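DyP (Bjerkandera adusta, PDB 3VXJ) binds heme b and probably acts as a peroxidase, oxidising dyes and phenolic compounds at the expense of hydrogen peroxide. Local coordinates at residues V27-D33 with S144-Q150; Q89-Q94 with G424-F429; I197-R201 with A212-F217; D204-R208 with Q360-G364. The contacts are given in a common frame with arbitrary orientation. Numbering follows the deposited sequence.

Interaction 1 (V27-D33 with S144-Q150); sequences VFFQVND and SSITQVQ
Strands 27-31 and 146-150 lie side by side and run antiparallel, the axes of these segments 4.5 Å apart at closest and 139° between directions. The second segment begins with the end of a 3-10 turn, S144 and S145, whose carbonyls serve N32: N32 ND2 donates to S144 O at 3.0 Å and N32 N to S145 O at 2.7 Å. A short amide in the m rotamer suits this corner. I146 forms a non-hydrogen-bonded pair with V31 (CA-CA 4.6 Å); with chi1 p, its CG2 sits 3.8 Å from F29 CD1, on the face where F37 of helix 34-48 packs. T147 makes a hydrogen-bonded pair with Q30, T147 N to Q30 O and Q30 N to T147 O both 2.9 Å, while its OG1 accepts from N32 ND2 at 2.9 Å. These strands are first and fourth in chain order and adjacent in the 2-3-1-4 antiparallel sheet, the ferredoxin-like topology of DyP peroxidases, and 146-155 is an outer strand. Q148 stands in a non-hydrogen-bonded pair with F29 (CA-CA 4.4 Å) and turns NE2 to S139. At V149 (phi/psi -89/-21) a classic beta bulge shifts the register: V149 N reaches F28 O at 2.9 Å, Q150 N the same oxygen weakly at 3.5 Å. V149 CG2 packs 4.0 Å from F28 CB. Q150 O then accepts from F28 N at 2.8 Å, close to the edge of the F28 ring (chi1 m).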
loop_
_atom_site.group_PDB
_atom_site.type_symbol
_atom_site.label_atom_id
_atom_site.label_comp_id
_atom_site.label_asym_id
_atom_site.label_seq_id
_atom_site.Cartn_x
_atom_site.Cartn_y
_atom_site.Cartn_z
ATOM N N VAL A 27 -13.692 7.375 -4.552
ATOM C CA VAL A 27 -15.070 7.376 -5.047
ATOM C C VAL A 27 -15.163 6.323 -6.142
ATOM O O VAL A 27 -14.654 6.512 -7.258
ATOM C CB VAL A 27 -15.498 8.761 -5.596
ATOM C CG1 VAL A 27 -16.943 8.715 -6.058
ATOM C CG2 VAL A 27 -15.319 9.863 -4.541
ATOM N N PHE A 28 -15.776 5.198 -5.802
ATOM C CA PHE A 28 -15.931 4.079 -6.724
ATOM C C PHE A 28 -17.207 4.265 -7.519
ATOM O O PHE A 28 -18.242 4.608 -6.956
ATOM C CB PHE A 28 -15.935 2.744 -5.964
ATOM C CG PHE A 28 -14.671 2.501 -5.179
ATOM C CD1 PHE A 28 -13.550 1.949 -5.792
ATOM C CD2 PHE A 28 -14.582 2.888 -3.844
ATOM C CE1 PHE A 28 -12.375 1.748 -5.074
ATOM C CE2 PHE A 28 -13.412 2.697 -3.127
ATOM C CZ PHE A 28 -12.309 2.131 -3.734
ATOM N N PHE A 29 -17.134 4.044 -8.825
ATOM C CA PHE A 29 -18.269 4.335 -9.682
ATOM C C PHE A 29 -18.490 3.289 -10.761
ATOM O O PHE A 29 -17.597 2.484 -11.081
ATOM C CB PHE A 29 -18.133 5.740 -10.306
ATOM C CG PHE A 29 -16.992 5.870 -11.277
ATOM C CD1 PHE A 29 -17.192 5.626 -12.638
ATOM C CD2 PHE A 29 -15.713 6.210 -10.842
ATOM C CE1 PHE A 29 -16.150 5.720 -13.541
ATOM C CE2 PHE A 29 -14.666 6.320 -11.746
ATOM C CZ PHE A 29 -14.879 6.065 -13.097
ATOM N N GLN A 30 -19.707 3.316 -11.297
ATOM C CA GLN A 30 -20.085 2.626 -12.517
ATOM C C GLN A 30 -20.396 3.666 -13.576
ATOM O O GLN A 30 -20.951 4.726 -13.267
ATOM C CB GLN A 30 -21.376 1.844 -12.311
ATOM C CG GLN A 30 -21.358 0.680 -11.391
ATOM C CD GLN A 30 -22.716 -0.017 -11.378
ATOM O OE1 GLN A 30 -23.348 -0.193 -12.426
ATOM N NE2 GLN A 30 -23.174 -0.405 -10.193
ATOM N N VAL A 31 -20.089 3.342 -14.828
ATOM C CA VAL A 31 -20.484 4.164 -15.967
ATOM C C VAL A 31 -21.887 3.758 -16.421
ATOM O O VAL A 31 -22.131 2.590 -16.704
ATOM C CB VAL A 31 -19.497 3.990 -17.147
ATOM C CG1 VAL A 31 -19.965 4.763 -18.380
ATOM C CG2 VAL A 31 -18.091 4.426 -16.758
ATOM N N ASN A 32 -22.796 4.730 -16.488
ATOM C CA ASN A 32 -24.162 4.491 -16.965
ATOM C C ASN A 32 -24.342 4.784 -18.447
ATOM O O ASN A 32 -25.170 4.167 -19.105
ATOM C CB ASN A 32 -25.166 5.334 -16.178
ATOM C CG ASN A 32 -25.171 5.014 -14.700
ATOM O OD1 ASN A 32 -25.142 3.849 -14.295
ATOM N ND2 ASN A 32 -25.228 6.052 -13.880
ATOM N N ASP A 33 -23.568 5.736 -18.961
ATOM C CA ASP A 33 -23.734 6.249 -20.317
ATOM C C ASP A 33 -22.333 6.605 -20.801
ATOM O O ASP A 33 -21.754 7.592 -20.352
ATOM C CB ASP A 33 -24.667 7.481 -20.270
ATOM C CG ASP A 33 -24.980 8.084 -21.642
ATOM O OD1 ASP A 33 -24.125 8.110 -22.547
ATOM O OD2 ASP A 33 -26.114 8.590 -21.797
ATOM N N SER A 144 -25.602 12.074 -14.214
ATOM C CA SER A 144 -26.118 10.710 -14.284
ATOM C C SER A 144 -25.320 9.785 -15.212
ATOM O O SER A 144 -25.685 8.623 -15.371
ATOM C CB SER A 144 -27.589 10.726 -14.700
ATOM O OG SER A 144 -27.725 11.267 -15.994
ATOM N N SER A 145 -24.231 10.283 -15.811
ATOM C CA SER A 145 -23.356 9.427 -16.626
ATOM C C SER A 145 -22.641 8.383 -15.771
ATOM O O SER A 145 -22.149 7.387 -16.291
ATOM C CB SER A 145 -22.343 10.240 -17.443
ATOM O OG SER A 145 -21.273 10.737 -16.647
ATOM N N ILE A 146 -22.591 8.628 -14.462
ATOM C CA ILE A 146 -22.043 7.672 -13.499
ATOM C C ILE A 146 -22.990 7.444 -12.327
ATOM O O ILE A 146 -23.882 8.258 -12.052
ATOM C CB ILE A 146 -20.653 8.100 -12.926
ATOM C CG1 ILE A 146 -20.765 9.353 -12.045
ATOM C CG2 ILE A 146 -19.613 8.246 -14.047
ATOM C CD1 ILE A 146 -19.462 9.764 -11.374
ATOM N N THR A 147 -22.793 6.312 -11.657
ATOM C CA THR A 147 -23.379 6.071 -10.344
ATOM C C THR A 147 -22.220 5.855 -9.384
ATOM O O THR A 147 -21.325 5.037 -9.634
ATOM C CB THR A 147 -24.315 4.845 -10.334
ATOM O OG1 THR A 147 -25.441 5.103 -11.180
ATOM C CG2 THR A 147 -24.824 4.549 -8.924
ATOM N N GLN A 148 -22.222 6.611 -8.297
ATOM C CA GLN A 148 -21.230 6.453 -7.255
ATOM C C GLN A 148 -21.703 5.319 -6.347
ATOM O O GLN A 148 -22.698 5.459 -5.625
ATOM C CB GLN A 148 -21.041 7.776 -6.510
ATOM C CG GLN A 148 -20.463 8.874 -7.418
ATOM C CD GLN A 148 -20.513 10.265 -6.818
ATOM O OE1 GLN A 148 -20.259 10.456 -5.628
ATOM N NE2 GLN A 148 -20.824 11.251 -7.652
ATOM N N VAL A 149 -21.019 4.181 -6.434
ATOM C CA VAL A 149 -21.456 2.950 -5.765
ATOM C C VAL A 149 -20.919 2.817 -4.340
ATOM O O VAL A 149 -21.480 2.077 -3.521
ATOM C CB VAL A 149 -21.141 1.676 -6.609
ATOM C CG1 VAL A 149 -21.918 1.710 -7.928
ATOM C CG2 VAL A 149 -19.638 1.525 -6.878
ATOM N N GLN A 150 -19.832 3.535 -4.052
ATOM C CA GLN A 150 -19.237 3.550 -2.715
ATOM C C GLN A 150 -18.183 4.633 -2.642
ATOM O O GLN A 150 -17.459 4.868 -3.609
ATOM C CB GLN A 150 -18.597 2.192 -2.400
ATOM C CG GLN A 150 -17.830 2.098 -1.079
ATOM C CD GLN A 150 -18.737 2.099 0.127
ATOM O OE1 GLN A 150 -19.253 3.142 0.528
ATOM N NE2 GLN A 150 -18.931 0.930 0.725
#

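Interaction 2 (Q89-Q94 with G424-F429); sequences QFPDGQ and GGEYFF
This is a buried contact between a loop and a strand: residues 89-94, between helices 73-78 and 98-101, lie against strand 420-430, which neighbours 216-225 in the C-terminal sheet. Residues 89-92 have helical backbone angles, G93 swings out at phi/psi 80/167, where glycine is favoured, and Q94 then approaches the strand. E426, with chi1 t and chi2 p, curls its carboxylate back so that OE2 accepts from Q94 N at 2.8 Å and from its own neighbour Y427 N at 2.8 Å. Y427 (chi1 m) points toward the loop and offers a ring face to Q94 in a CH-pi contact: Q94 CB stands 3.9 Å from the ring centroid, 11° off the normal. The extended Q94 side chain (t, t) brings OE1 to 3.2 Å from G425 CA, where a CB on residue 425 would clash. A water donates to F90 O (2.8 Å) and Y427 O (2.9 Å), and F90 CZ packs 3.9 Å from F429 CB; an apolar ring suits this buried position. Around this core, Q94 bonds to F220 and R221 of strand 216-225, Y427 OH to D97, and F90 rests on helix 73-78 while Y427 touches helix 367-375 through F367.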
loop_
_atom_site.group_PDB
_atom_site.type_symbol
_atom_site.label_atom_id
_atom_site.label_comp_id
_atom_site.label_asym_id
_atom_site.label_seq_id
_atom_site.Cartn_x
_atom_site.Cartn_y
_atom_site.Cartn_z
ATOM N N GLN A 89 -3.676 -10.431 -14.304
ATOM C CA GLN A 89 -4.702 -10.368 -13.256
ATOM C C GLN A 89 -5.757 -9.289 -13.469
ATOM O O GLN A 89 -6.907 -9.453 -13.061
ATOM C CB GLN A 89 -4.068 -10.177 -11.880
ATOM C CG GLN A 89 -3.535 -11.459 -11.283
ATOM C CD GLN A 89 -2.160 -11.803 -11.789
ATOM O OE1 GLN A 89 -1.315 -10.926 -11.927
ATOM N NE2 GLN A 89 -1.917 -13.081 -12.047
ATOM N N PHE A 90 -5.371 -8.173 -14.080
ATOM C CA PHE A 90 -6.294 -7.059 -14.277
ATOM C C PHE A 90 -7.631 -7.467 -14.935
ATOM O O PHE A 90 -8.681 -7.029 -14.470
ATOM C CB PHE A 90 -5.584 -5.949 -15.057
ATOM C CG PHE A 90 -6.446 -4.761 -15.378
ATOM C CD1 PHE A 90 -6.774 -3.820 -14.395
ATOM C CD2 PHE A 90 -6.889 -4.554 -16.682
ATOM C CE1 PHE A 90 -7.549 -2.700 -14.710
ATOM C CE2 PHE A 90 -7.662 -3.450 -17.007
ATOM C CZ PHE A 90 -7.988 -2.513 -16.016
ATOM N N PRO A 91 -7.605 -8.314 -15.994
ATOM C CA PRO A 91 -8.875 -8.540 -16.690
ATOM C C PRO A 91 -9.967 -9.183 -15.842
ATOM O O PRO A 91 -11.134 -8.833 -16.002
ATOM C CB PRO A 91 -8.476 -9.446 -17.859
ATOM C CG PRO A 91 -7.049 -9.065 -18.138
ATOM C CD PRO A 91 -6.478 -8.888 -16.753
ATOM N N ASP A 92 -9.610 -10.112 -14.957
ATOM C CA ASP A 92 -10.640 -10.815 -14.186
ATOM C C ASP A 92 -11.076 -10.070 -12.934
ATOM O O ASP A 92 -12.090 -10.429 -12.327
ATOM C CB ASP A 92 -10.201 -12.232 -13.818
ATOM C CG ASP A 92 -10.139 -13.162 -15.016
ATOM O OD1 ASP A 92 -10.724 -12.841 -16.073
ATOM O OD2 ASP A 92 -9.508 -14.229 -14.880
ATOM N N GLY A 93 -10.326 -9.039 -12.547
ATOM C CA GLY A 93 -10.620 -8.287 -11.324
ATOM C C GLY A 93 -10.130 -8.986 -10.061
ATOM O O GLY A 93 -9.799 -10.183 -10.073
ATOM N N GLN A 94 -10.113 -8.253 -8.955
ATOM C CA GLN A 94 -9.520 -8.771 -7.730
ATOM C C GLN A 94 -10.376 -9.802 -7.000
ATOM O O GLN A 94 -9.824 -10.712 -6.400
ATOM C CB GLN A 94 -9.112 -7.630 -6.802
ATOM C CG GLN A 94 -8.165 -8.103 -5.680
ATOM C CD GLN A 94 -7.909 -7.026 -4.656
ATOM O OE1 GLN A 94 -8.429 -7.079 -3.540
ATOM N NE2 GLN A 94 -7.134 -6.014 -5.036
ATOM N N GLY A 424 -12.458 -6.121 0.846
ATOM C CA GLY A 424 -12.687 -5.816 -0.557
ATOM C C GLY A 424 -11.449 -5.200 -1.161
ATOM O O GLY A 424 -10.520 -4.788 -0.452
ATOM N N GLY A 425 -11.448 -5.127 -2.481
ATOM C CA GLY A 425 -10.358 -4.520 -3.216
ATOM C C GLY A 425 -10.601 -4.661 -4.697
ATOM O O GLY A 425 -11.529 -5.356 -5.124
ATOM N N GLU A 426 -9.763 -4.000 -5.484
ATOM C CA GLU A 426 -9.866 -4.086 -6.927
ATOM C C GLU A 426 -8.528 -3.767 -7.571
ATOM O O GLU A 426 -7.653 -3.136 -6.959
ATOM C CB GLU A 426 -10.992 -3.168 -7.452
ATOM C CG GLU A 426 -11.360 -3.345 -8.930
ATOM C CD GLU A 426 -11.652 -4.799 -9.281
ATOM O OE1 GLU A 426 -12.847 -5.189 -9.287
ATOM O OE2 GLU A 426 -10.685 -5.552 -9.533
ATOM N N TYR A 427 -8.377 -4.222 -8.810
ATOM C CA TYR A 427 -7.232 -3.893 -9.643
ATOM C C TYR A 427 -7.663 -2.842 -10.657
ATOM O O TYR A 427 -8.617 -3.062 -11.419
ATOM C CB TYR A 427 -6.738 -5.154 -10.364
ATOM C CG TYR A 427 -6.210 -6.274 -9.483
ATOM C CD1 TYR A 427 -5.372 -6.006 -8.393
ATOM C CD2 TYR A 427 -6.529 -7.600 -9.761
ATOM C CE1 TYR A 427 -4.877 -7.039 -7.594
ATOM C CE2 TYR A 427 -6.031 -8.639 -8.975
ATOM C CZ TYR A 427 -5.206 -8.344 -7.897
ATOM O OH TYR A 427 -4.721 -9.355 -7.115
ATOM N N PHE A 428 -6.965 -1.705 -10.649
ATOM C CA PHE A 428 -7.266 -0.568 -11.524
ATOM C C PHE A 428 -6.082 -0.254 -12.422
ATOM O O PHE A 428 -4.935 -0.518 -12.073
ATOM C CB PHE A 428 -7.605 0.702 -10.720
ATOM C CG PHE A 428 -8.810 0.565 -9.853
ATOM C CD1 PHE A 428 -10.091 0.636 -10.401
ATOM C CD2 PHE A 428 -8.678 0.362 -8.483
ATOM C CE1 PHE A 428 -11.220 0.502 -9.598
ATOM C CE2 PHE A 428 -9.802 0.239 -7.671
ATOM C CZ PHE A 428 -11.068 0.316 -8.224
ATOM N N PHE A 429 -6.367 0.340 -13.571
ATOM C CA PHE A 429 -5.323 0.936 -14.389
ATOM C C PHE A 429 -5.498 2.449 -14.409
ATOM O O PHE A 429 -6.583 2.949 -14.732
ATOM C CB PHE A 429 -5.347 0.376 -15.816
ATOM C CG PHE A 429 -4.289 0.962 -16.702
ATOM C CD1 PHE A 429 -2.953 0.645 -16.508
ATOM C CD2 PHE A 429 -4.622 1.892 -17.689
ATOM C CE1 PHE A 429 -1.955 1.196 -17.313
ATOM C CE2 PHE A 429 -3.629 2.449 -18.507
ATOM C CZ PHE A 429 -2.300 2.113 -18.306
HETATM O O HOH W 1 -10.018 -4.957 -13.156
#

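Interaction 3 (I197-R201 with A212-F217)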
loop_
_atom_site.group_PDB
_atom_site.type_symbol
_atom_site.label_atom_id
_atom_site.label_comp_id
_atom_site.label_asym_id
_atom_site.label_seq_id
_atom_site.Cartn_x
_atom_site.Cartn_y
_atom_site.Cartn_z
ATOM N N ILE A 197 7.387 0.626 -12.452
ATOM C CA ILE A 197 6.189 1.312 -11.965
ATOM C C ILE A 197 5.280 1.754 -13.111
ATOM O O ILE A 197 4.060 1.635 -13.015
ATOM C CB ILE A 197 6.574 2.533 -11.087
ATOM C CG1 ILE A 197 7.564 2.135 -9.972
ATOM C CG2 ILE A 197 5.335 3.208 -10.508
ATOM C CD1 ILE A 197 7.046 1.052 -9.011
ATOM N N LEU A 198 5.882 2.250 -14.191
ATOM C CA LEU A 198 5.149 2.873 -15.297
ATOM C C LEU A 198 5.082 1.930 -16.489
ATOM O O LEU A 198 6.123 1.534 -17.038
ATOM C CB LEU A 198 5.800 4.209 -15.701
ATOM C CG LEU A 198 5.804 5.308 -14.630
ATOM C CD1 LEU A 198 6.738 6.435 -15.025
ATOM C CD2 LEU A 198 4.405 5.839 -14.352
ATOM N N THR A 199 3.860 1.594 -16.902
ATOM C CA THR A 199 3.677 0.717 -18.055
ATOM C C THR A 199 4.290 1.326 -19.314
ATOM O O THR A 199 4.182 2.535 -19.560
ATOM C CB THR A 199 2.180 0.336 -18.257
ATOM O OG1 THR A 199 1.356 1.501 -18.176
ATOM C CG2 THR A 199 1.737 -0.655 -17.174
ATOM N N GLY A 200 4.958 0.486 -20.098
ATOM C CA GLY A 200 5.546 0.919 -21.364
ATOM C C GLY A 200 6.940 1.514 -21.281
ATOM O O GLY A 200 7.559 1.772 -22.318
ATOM N N ARG A 201 7.439 1.730 -20.061
ATOM C CA ARG A 201 8.778 2.302 -19.854
ATOM C C ARG A 201 9.823 1.210 -19.674
ATOM O O ARG A 201 9.477 0.046 -19.464
ATOM C CB ARG A 201 8.767 3.276 -18.666
ATOM C CG ARG A 201 7.994 4.567 -18.932
ATOM C CD ARG A 201 8.780 5.481 -19.865
ATOM N NE ARG A 201 8.008 6.675 -20.200
ATOM C CZ ARG A 201 8.341 7.544 -21.148
ATOM N NH1 ARG A 201 9.442 7.369 -21.872
ATOM N NH2 ARG A 201 7.571 8.595 -21.374
ATOM N N ALA A 212 -1.062 3.012 -23.387
ATOM C CA ALA A 212 -0.840 2.686 -21.979
ATOM C C ALA A 212 0.480 3.228 -21.420
ATOM O O ALA A 212 0.749 3.089 -20.219
ATOM C CB ALA A 212 -0.933 1.176 -21.756
ATOM N N LEU A 213 1.298 3.855 -22.265
ATOM C CA LEU A 213 2.550 4.454 -21.806
ATOM C C LEU A 213 2.298 5.408 -20.635
ATOM O O LEU A 213 1.395 6.254 -20.692
ATOM C CB LEU A 213 3.256 5.191 -22.946
ATOM C CG LEU A 213 4.607 5.841 -22.620
ATOM C CD1 LEU A 213 5.662 4.799 -22.299
ATOM C CD2 LEU A 213 5.057 6.712 -23.783
ATOM N N ASP A 214 3.107 5.257 -19.588
ATOM C CA ASP A 214 3.121 6.157 -18.426
ATOM C C ASP A 214 1.881 6.052 -17.547
ATOM O O ASP A 214 1.597 6.953 -16.744
ATOM C CB ASP A 214 3.413 7.609 -18.836
ATOM C CG ASP A 214 4.846 7.817 -19.247
ATOM O OD1 ASP A 214 5.728 7.108 -18.718
ATOM O OD2 ASP A 214 5.087 8.702 -20.094
ATOM N N GLY A 215 1.164 4.942 -17.705
ATOM C CA GLY A 215 0.140 4.549 -16.749
ATOM C C GLY A 215 0.740 3.635 -15.691
ATOM O O GLY A 215 1.945 3.376 -15.678
ATOM N N SER A 216 -0.107 3.150 -14.787
ATOM C CA SER A 216 0.325 2.158 -13.801
ATOM C C SER A 216 -0.884 1.382 -13.302
ATOM O O SER A 216 -2.019 1.872 -13.365
ATOM C CB SER A 216 1.032 2.845 -12.616
ATOM O OG SER A 216 1.604 1.888 -11.724
ATOM N N PHE A 217 -0.645 0.166 -12.809
ATOM C CA PHE A 217 -1.711 -0.601 -12.167
ATOM C C PHE A 217 -1.718 -0.377 -10.670
ATOM O O PHE A 217 -0.671 -0.475 -10.013
ATOM C CB PHE A 217 -1.581 -2.102 -12.436
ATOM C CG PHE A 217 -1.845 -2.487 -13.862
ATOM C CD1 PHE A 217 -3.150 -2.650 -14.337
ATOM C CD2 PHE A 217 -0.790 -2.656 -14.744
ATOM C CE1 PHE A 217 -3.388 -2.994 -15.667
ATOM C CE2 PHE A 217 -1.016 -3.010 -16.070
ATOM C CZ PHE A 217 -2.317 -3.173 -16.535
#
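The guanidinium of R201 lays one face over the L213 methyl CD1, its NE 3.7 Å from that carbon, while the edge of the same group meets the D214 carboxylate. Two type II beta turns, L198-R201 and A212-G215, are set against each other here, just before strand 216-225 enters the central part of the C-terminal sheet. Each turn needs a positive phi at its third position: G200 supplies it in the first, where a CB would jam against the preceding carbonyl, and D214 (70/19) accepts it in the second. Two backbone hydrogen bonds join the turns, both through T199: T199 N to G215 O and D214 N to T199 O, each 2.9 Å, with CA-H...O contacts alongside from L198 CA to G215 O (3.3 Å) and L213 CA to T199 O (3.4 Å). T199 also has the largest area covered in this contact, 102 Å². Its methyl CG2 packs 3.8 Å from F217 CE2, and its hydroxyl OG1 donates to A212 O at 2.7 Å, the carbonyl that also closes the second turn by accepting from G215 N at 3.2 Å. A small hydroxyl suits S216 likewise, whose OG donates to I197 O at 2.8 Å. Beyond the turns, the R201-D214 salt bridge is two-pronged: NE of R201 meets OD1 of D214 at 2.8 Å, almost linearly at 178°, and NH2 meets OD2, also at 2.8 Å.

Interaction 4 (D204-R208 with Q360-G364)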
loop_
_atom_site.group_PDB
_atom_site.type_symbol
_atom_site.label_atom_id
_atom_site.label_comp_id
_atom_site.label_asym_id
_atom_site.label_seq_id
_atom_site.Cartn_x
_atom_site.Cartn_y
_atom_site.Cartn_z
ATOM N N ASP A 204 9.684 -2.535 -17.908
ATOM C CA ASP A 204 8.410 -3.227 -18.049
ATOM C C ASP A 204 8.576 -4.307 -19.114
ATOM O O ASP A 204 9.170 -4.064 -20.168
ATOM C CB ASP A 204 7.329 -2.229 -18.452
ATOM C CG ASP A 204 5.940 -2.844 -18.516
ATOM O OD1 ASP A 204 5.741 -4.000 -18.094
ATOM O OD2 ASP A 204 5.043 -2.154 -19.027
ATOM N N THR A 205 8.086 -5.510 -18.832
ATOM C CA THR A 205 8.131 -6.595 -19.814
ATOM C C THR A 205 6.756 -6.993 -20.350
ATOM O O THR A 205 6.655 -7.891 -21.183
ATOM C CB THR A 205 8.804 -7.847 -19.248
ATOM O OG1 THR A 205 8.101 -8.269 -18.069
ATOM C CG2 THR A 205 10.265 -7.559 -18.914
ATOM N N GLY A 206 5.704 -6.336 -19.874
ATOM C CA GLY A 206 4.341 -6.659 -20.306
ATOM C C GLY A 206 4.039 -6.085 -21.677
ATOM O O GLY A 206 4.607 -5.070 -22.074
ATOM N N THR A 207 3.124 -6.721 -22.394
ATOM C CA THR A 207 2.779 -6.291 -23.743
ATOM C C THR A 207 1.718 -5.197 -23.673
ATOM O O THR A 207 0.545 -5.487 -23.403
ATOM C CB THR A 207 2.280 -7.492 -24.564
ATOM O OG1 THR A 207 3.310 -8.486 -24.591
ATOM C CG2 THR A 207 1.941 -7.087 -25.988
ATOM N N ARG A 208 2.121 -3.947 -23.891
ATOM C CA ARG A 208 1.240 -2.798 -23.653
ATOM C C ARG A 208 0.811 -2.117 -24.939
ATOM O O ARG A 208 1.653 -1.871 -25.806
ATOM C CB ARG A 208 1.947 -1.727 -22.808
ATOM C CG ARG A 208 2.706 -2.246 -21.614
ATOM C CD ARG A 208 1.795 -2.930 -20.636
ATOM N NE ARG A 208 2.601 -3.414 -19.527
ATOM C CZ ARG A 208 2.189 -4.273 -18.610
ATOM N NH1 ARG A 208 0.964 -4.788 -18.654
ATOM N NH2 ARG A 208 3.032 -4.627 -17.655
ATOM N N GLN A 360 2.344 -0.566 -9.541
ATOM C CA GLN A 360 3.403 -1.311 -10.235
ATOM C C GLN A 360 2.957 -1.505 -11.675
ATOM O O GLN A 360 1.765 -1.446 -11.974
ATOM C CB GLN A 360 3.636 -2.682 -9.580
ATOM C CG GLN A 360 2.372 -3.549 -9.487
ATOM C CD GLN A 360 1.565 -3.279 -8.226
ATOM O OE1 GLN A 360 2.029 -3.529 -7.117
ATOM N NE2 GLN A 360 0.339 -2.774 -8.392
ATOM N N SER A 361 3.912 -1.743 -12.569
ATOM C CA SER A 361 3.569 -2.040 -13.954
ATOM C C SER A 361 2.987 -3.445 -14.125
ATOM O O SER A 361 2.183 -3.663 -15.031
ATOM C CB SER A 361 4.789 -1.867 -14.855
ATOM O OG SER A 361 5.779 -2.801 -14.463
ATOM N N ILE A 362 3.406 -4.387 -13.277
ATOM C CA ILE A 362 2.993 -5.787 -13.404
ATOM C C ILE A 362 2.459 -6.191 -12.048
ATOM O O ILE A 362 3.220 -6.318 -11.085
ATOM C CB ILE A 362 4.161 -6.708 -13.842
ATOM C CG1 ILE A 362 4.673 -6.302 -15.227
ATOM C CG2 ILE A 362 3.727 -8.190 -13.854
ATOM C CD1 ILE A 362 6.064 -6.848 -15.575
ATOM N N ILE A 363 1.137 -6.336 -11.962
ATOM C CA ILE A 363 0.491 -6.663 -10.686
ATOM C C ILE A 363 1.134 -7.903 -10.063
ATOM O O ILE A 363 1.429 -7.930 -8.863
ATOM C CB ILE A 363 -1.036 -6.835 -10.854
ATOM C CG1 ILE A 363 -1.668 -5.487 -11.217
ATOM C CG2 ILE A 363 -1.668 -7.394 -9.571
ATOM C CD1 ILE A 363 -3.153 -5.571 -11.572
ATOM N N GLY A 364 1.382 -8.908 -10.896
ATOM C CA GLY A 364 1.954 -10.173 -10.445
ATOM C C GLY A 364 3.359 -10.093 -9.878
ATOM O O GLY A 364 3.796 -11.008 -9.190
#
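D204 opens the first segment by organising its own loop: OD1 accepts from G206 N at 2.9 Å, an Asx turn, and so stands near the second segment, 3.8 Å from both S361 OG and I362 CD1. The S361 hydroxyl is engaged with G195 O. T205 follows at the surface, with OG1 3.5 Å from I362 CD1. G206 passes close to the R208 guanidinium, and glycine suits it because a CB there would fall 2.2 Å from R208 NH2; its N lies 4.3 Å from I362 CD1. R208 then folds back across the loop, both chi1 and chi2 m, so that its NE meets D204 OD2 and its NH2 meets D204 OD1, each at 2.8 Å, in a bidentate salt bridge, while NH1 bonds to L85 O. This salt-bridged pair is what the 360-364 loop, leaving strand 353-360 of the C-terminal sheet, leans on: I362 CG1 is 3.4 Å from R208 NH2, near the guanidinium plane. R208 NH2 also stands 2.9 Å from S361 O, but the angle is too poor for a hydrogen bond. With no hydrogen bond crossing between the segments and just 179 Å² buried, the two loops meet mainly by van der Waals contact: D204 and R208 satisfy their polar groups largely with each other, and the apolar I362 side chain simply lies against them.

Interaction 1 belongs to the N-terminal ferredoxin-like sheet; interactions 2 and 3 reach the C-terminal one, and interaction 4 starts where strand 353-360 of that sheet ends. Both sheets have strand order 2-3-1-4, so the chain repeats one topology. Interaction 1 touches interaction 2 through F28 CE1 and F428 CZ, 3.7 Å apart (centres about 17 Å), and in sequence 89-94 falls between 27-33 and 144-150. Interactions 3 and 4 are closest, centres about 8 Å apart, and alternate along the chain between the segments of interaction 2. F217 joins interactions 2, 3 and 4: its ring meets F90 and F429, and its backbone pairs with Q360. Interaction 2 thus ties an N-terminal loop to the C-terminal sheet.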